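Local coordinates for endoglucanase A (Clostridium longisporum, PDB 6Q1I), which hydrolyses internal beta-1,4-glucosidic linkages in cellulose, lichenan and cereal beta-glucans, acting also on xylan, through its family 5 glycoside hydrolase domain, at residues 16-21 and 279-284; 217-222 and 270-275. All blocks are in the same frame, centred on the assembly; numbering follows the deposited sequence.

Interaction 1: 16-21 and 279-284; sequences EIVQEM and PVVIGQ. Unlike the reference sequence in segment 279-284: Q284 (reference Glu).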
# COMPACT_ATOMS: atom_id res chain seq x y z
N GLU A 16 6.24 7.12 -16.16
CA GLU A 16 7.26 6.17 -16.60
C GLU A 16 7.49 5.09 -15.55
O GLU A 16 7.62 3.90 -15.88
CB GLU A 16 8.57 6.91 -16.86
CG GLU A 16 8.57 7.90 -18.03
CD GLU A 16 9.86 8.73 -18.10
OE1 GLU A 16 10.78 8.34 -18.85
OE2 GLU A 16 9.97 9.76 -17.40
N ILE A 17 7.58 5.49 -14.28
CA ILE A 17 7.88 4.54 -13.22
C ILE A 17 6.78 3.49 -13.12
O ILE A 17 7.06 2.28 -12.99
CB ILE A 17 8.08 5.30 -11.89
CG1 ILE A 17 9.39 6.11 -11.95
CG2 ILE A 17 8.07 4.34 -10.69
CD1 ILE A 17 9.52 7.19 -10.90
N VAL A 18 5.52 3.91 -13.19
CA VAL A 18 4.42 2.96 -13.03
C VAL A 18 4.47 1.89 -14.12
O VAL A 18 4.07 0.74 -13.88
CB VAL A 18 3.08 3.74 -12.99
CG1 VAL A 18 1.90 2.82 -13.11
CG2 VAL A 18 2.97 4.54 -11.71
N GLN A 19 4.97 2.22 -15.31
CA GLN A 19 5.05 1.24 -16.38
C GLN A 19 5.93 0.05 -16.03
O GLN A 19 5.75 -1.03 -16.59
CB GLN A 19 5.58 1.90 -17.67
CG GLN A 19 4.61 2.89 -18.28
CD GLN A 19 5.10 3.42 -19.61
OE1 GLN A 19 5.94 4.31 -19.66
NE2 GLN A 19 4.57 2.87 -20.69
N GLU A 20 6.86 0.23 -15.09
CA GLU A 20 7.88 -0.77 -14.79
C GLU A 20 7.66 -1.52 -13.48
O GLU A 20 8.42 -2.44 -13.19
CB GLU A 20 9.26 -0.10 -14.73
CG GLU A 20 9.66 0.62 -15.99
CD GLU A 20 9.70 -0.29 -17.17
OE1 GLU A 20 10.04 -1.48 -16.99
OE2 GLU A 20 9.38 0.17 -18.29
N MET A 21 6.67 -1.14 -12.68
CA MET A 21 6.57 -1.65 -11.31
C MET A 21 6.07 -3.09 -11.21
O MET A 21 6.27 -3.73 -10.17
CB MET A 21 5.68 -0.71 -10.48
CG MET A 21 6.33 0.63 -10.17
SD MET A 21 5.20 1.82 -9.43
CE MET A 21 4.79 1.02 -7.88
N PRO A 279 -1.49 8.29 -13.40
CA PRO A 279 -1.53 6.83 -13.33
C PRO A 279 -2.12 6.38 -12.00
O PRO A 279 -2.35 7.17 -11.08
CB PRO A 279 -0.06 6.42 -13.45
CG PRO A 279 0.72 7.63 -13.06
CD PRO A 279 -0.15 8.84 -13.16
N VAL A 280 -2.35 5.07 -11.90
CA VAL A 280 -2.90 4.44 -10.71
C VAL A 280 -2.10 3.19 -10.36
O VAL A 280 -1.69 2.43 -11.25
CB VAL A 280 -4.42 4.14 -10.86
CG1 VAL A 280 -4.70 3.26 -12.07
CG2 VAL A 280 -4.99 3.54 -9.59
N VAL A 281 -1.87 2.98 -9.07
CA VAL A 281 -1.27 1.77 -8.53
C VAL A 281 -2.26 1.14 -7.57
O VAL A 281 -2.80 1.83 -6.70
CB VAL A 281 0.06 2.08 -7.81
CG1 VAL A 281 0.51 0.90 -6.94
CG2 VAL A 281 1.15 2.48 -8.80
N ILE A 282 -2.49 -0.16 -7.72
CA ILE A 282 -3.27 -0.94 -6.76
C ILE A 282 -2.28 -1.40 -5.69
O ILE A 282 -1.57 -2.40 -5.85
CB ILE A 282 -4.00 -2.10 -7.42
CG1 ILE A 282 -5.01 -1.58 -8.45
CG2 ILE A 282 -4.71 -2.95 -6.38
CD1 ILE A 282 -5.59 -2.64 -9.36
N GLY A 283 -2.20 -0.65 -4.58
CA GLY A 283 -1.17 -0.90 -3.59
C GLY A 283 -1.44 -2.05 -2.65
O GLY A 283 -0.53 -2.46 -1.93
N GLN A 284 -2.67 -2.57 -2.65
CA GLN A 284 -3.03 -3.78 -1.91
C GLN A 284 -4.09 -4.53 -2.69
O GLN A 284 -5.09 -3.94 -3.11
CB GLN A 284 -3.59 -3.48 -0.51
CG GLN A 284 -2.63 -2.76 0.43
CD GLN A 284 -3.16 -2.51 1.83
OE1 GLN A 284 -2.61 -1.71 2.58
NE2 GLN A 284 -4.20 -3.20 2.20
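The bottom of the (beta/alpha)8 barrel, where a short N-terminal helix sits beneath the N-terminal ends of the strands, is the setting of this contact. Helix 14-20 and M21 approach P279 and the start of strand 280-285, the seventh of the barrel, almost wholly through apolar side chains. V18 does most of the work. Its CG1 stands anti to the backbone N (chi1 169°), which leaves CG2 beside that N, and the two methyls straddle CB of P279: V18 CG2 lies 4.0 Å and V18 CG1 4.1 Å from P279 CB. The same V18 CG2 also reaches V281 CG2 at 4.0 Å, the two valines crossing obliquely. This V281 methyl also meets M21, which comes in from a direction roughly perpendicular to V18; its side chain runs out extended and then bends at chi3 (64°), bringing its methyl CE to 4.0 Å from V281 CG2. That single valine methyl thus touches both V18 and M21, with every approach at ordinary van der Waals distance. V280, the residue between P279 and V281, turns its side chain to the other side of the strand. Farther up, Q284 stands where the reference sequence has Glu, the nucleophile by similarity; its OE1 accepts a hydrogen bond from R73 NH1, well away from the helix. Around the contact, I230 of strand 229-234 touches V18, P279 and V281, and P313, just before strand 314-318, touches V18 and M21. Y109 and I111 of strand 109-113 also pack on M21, while V280 faces F273 of helix 256-275 on the outside of the barrel.

Interaction 2: 217-222 and 270-275; sequences TMNDFK and LNTFKS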
# COMPACT_ATOMS: atom_id res chain seq x y z
N THR A 217 -15.61 7.61 -4.32
CA THR A 217 -14.31 8.01 -3.79
C THR A 217 -13.31 8.32 -4.90
O THR A 217 -12.55 9.28 -4.79
CB THR A 217 -13.78 6.94 -2.83
OG1 THR A 217 -13.77 5.67 -3.47
CG2 THR A 217 -14.67 6.86 -1.59
N MET A 218 -13.31 7.54 -5.99
CA MET A 218 -12.47 7.88 -7.13
C MET A 218 -12.85 9.24 -7.70
O MET A 218 -11.98 10.06 -8.01
CB MET A 218 -12.62 6.85 -8.24
CG MET A 218 -11.89 5.57 -8.07
SD MET A 218 -11.65 4.82 -9.70
CE MET A 218 -13.33 4.48 -10.17
N ASN A 219 -14.15 9.46 -7.91
CA ASN A 219 -14.55 10.69 -8.58
C ASN A 219 -14.12 11.92 -7.81
O ASN A 219 -13.77 12.93 -8.43
CB ASN A 219 -16.06 10.70 -8.83
CG ASN A 219 -16.47 9.74 -9.92
OD1 ASN A 219 -15.65 9.25 -10.69
ND2 ASN A 219 -17.77 9.47 -10.00
N ASP A 220 -14.12 11.86 -6.48
CA ASP A 220 -13.76 13.02 -5.67
C ASP A 220 -12.26 13.16 -5.46
O ASP A 220 -11.83 14.13 -4.82
CB ASP A 220 -14.49 13.00 -4.32
CG ASP A 220 -15.84 13.69 -4.36
OD1 ASP A 220 -16.18 14.30 -5.39
OD2 ASP A 220 -16.55 13.64 -3.34
N PHE A 221 -11.45 12.25 -5.99
CA PHE A 221 -10.00 12.37 -5.88
C PHE A 221 -9.53 13.63 -6.59
O PHE A 221 -9.83 13.84 -7.77
CB PHE A 221 -9.36 11.14 -6.52
CG PHE A 221 -7.85 11.10 -6.44
CD1 PHE A 221 -7.22 10.61 -5.31
CD2 PHE A 221 -7.06 11.51 -7.50
CE1 PHE A 221 -5.84 10.56 -5.23
CE2 PHE A 221 -5.69 11.45 -7.43
CZ PHE A 221 -5.08 10.98 -6.30
N LYS A 222 -8.74 14.45 -5.90
CA LYS A 222 -8.22 15.68 -6.47
C LYS A 222 -6.71 15.57 -6.63
O LYS A 222 -6.00 15.25 -5.67
CB LYS A 222 -8.56 16.89 -5.58
CG LYS A 222 -8.21 18.23 -6.22
CD LYS A 222 -8.70 19.40 -5.40
CE LYS A 222 -8.34 20.72 -6.06
NZ LYS A 222 -8.63 21.90 -5.18
N LEU A 270 -8.26 2.52 -14.45
CA LEU A 270 -7.41 3.09 -15.49
C LEU A 270 -8.01 4.36 -16.04
O LEU A 270 -7.37 5.42 -16.08
CB LEU A 270 -7.26 2.07 -16.62
CG LEU A 270 -6.59 2.59 -17.90
CD1 LEU A 270 -5.16 3.01 -17.60
CD2 LEU A 270 -6.64 1.55 -18.99
N ASN A 271 -9.27 4.28 -16.46
CA ASN A 271 -9.85 5.35 -17.25
C ASN A 271 -10.23 6.54 -16.39
O ASN A 271 -10.09 7.69 -16.83
CB ASN A 271 -11.06 4.82 -18.04
CG ASN A 271 -10.68 3.73 -19.05
OD1 ASN A 271 -9.52 3.56 -19.39
ND2 ASN A 271 -11.67 2.99 -19.51
N THR A 272 -10.69 6.31 -15.16
CA THR A 272 -11.02 7.44 -14.30
C THR A 272 -9.77 8.24 -13.96
O THR A 272 -9.76 9.47 -14.08
CB THR A 272 -11.72 6.98 -13.02
OG1 THR A 272 -12.94 6.30 -13.34
CG2 THR A 272 -12.05 8.19 -12.15
N PHE A 273 -8.72 7.56 -13.53
CA PHE A 273 -7.51 8.30 -13.16
C PHE A 273 -6.82 8.90 -14.37
O PHE A 273 -6.31 10.02 -14.28
CB PHE A 273 -6.62 7.45 -12.26
CG PHE A 273 -7.22 7.21 -10.90
CD1 PHE A 273 -7.44 8.27 -10.03
CD2 PHE A 273 -7.61 5.94 -10.50
CE1 PHE A 273 -8.02 8.08 -8.80
CE2 PHE A 273 -8.18 5.74 -9.25
CZ PHE A 273 -8.39 6.80 -8.41
N LYS A 274 -6.84 8.22 -15.53
CA LYS A 274 -6.31 8.83 -16.75
C LYS A 274 -7.06 10.10 -17.11
O LYS A 274 -6.45 11.09 -17.52
CB LYS A 274 -6.35 7.82 -17.90
CG LYS A 274 -5.09 6.97 -18.02
CD LYS A 274 -5.05 6.21 -19.34
CE LYS A 274 -3.66 5.65 -19.62
NZ LYS A 274 -2.71 6.72 -20.04
N SER A 275 -8.39 10.08 -16.96
CA SER A 275 -9.18 11.27 -17.27
C SER A 275 -8.86 12.43 -16.33
O SER A 275 -9.15 13.58 -16.67
CB SER A 275 -10.68 10.96 -17.27
OG SER A 275 -11.21 10.86 -15.95
O HOH W 1 -15.50 6.71 -12.36
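Outside the barrel wall, the end of helix 215-219 and the turn after it pack against the last turns of helix 256-275, in a mainly apolar contact built round the ring of F273. F221 and F273 form a T-shaped pair: the edge of F273 points at one face of F221, with planes at 88° and centroids 5.4 Å apart. The leading atom, F273 CE1, sits 3.8 Å from F221 CG. M218 makes a Met-aromatic contact elsewhere on the F273 ring, its SD 3.6 Å from F273 CE2 and lying obliquely to the ring. A bend at chi3 (-65°) then carries M218 CE over to T272, 3.7 Å from T272 OG1. At the solvent-facing side, beside the exposed N219, one water donates to both N219 OD1, at 3.0 Å, and T272 OG1, at 2.8 Å, bridging the helices; T272 OG1 is also hydrogen-bonded to S268 O, one turn back. K276, just past helix 256-275, adds a further tie through NZ to the carbonyl oxygens of N219 and F221. Beneath the aromatic pair lie strands 204-208 and 229-234, where T208 and A231 each touch both phenylalanines.

The two contacts lie about 15 Å apart, centre to centre, on different layers of one barrel: interaction 1 below the strands, about 11 Å from the centre of the chain, and interaction 2 on the outer shell, at about 18 Å. Both segments of interaction 2 fall in sequence between the two of interaction 1, and helix 256-275 is followed, after four residues, by strand 280-285. There the contacts touch, V280 CG2 meeting F273 CD2 at 3.7 Å. Residues 279-281 therefore face the N-terminal helix on one side and the outer helix on the other, so packing is continuous from barrel bottom to helical shell, on the strand carrying, near its end, the nucleophile position assigned by similarity.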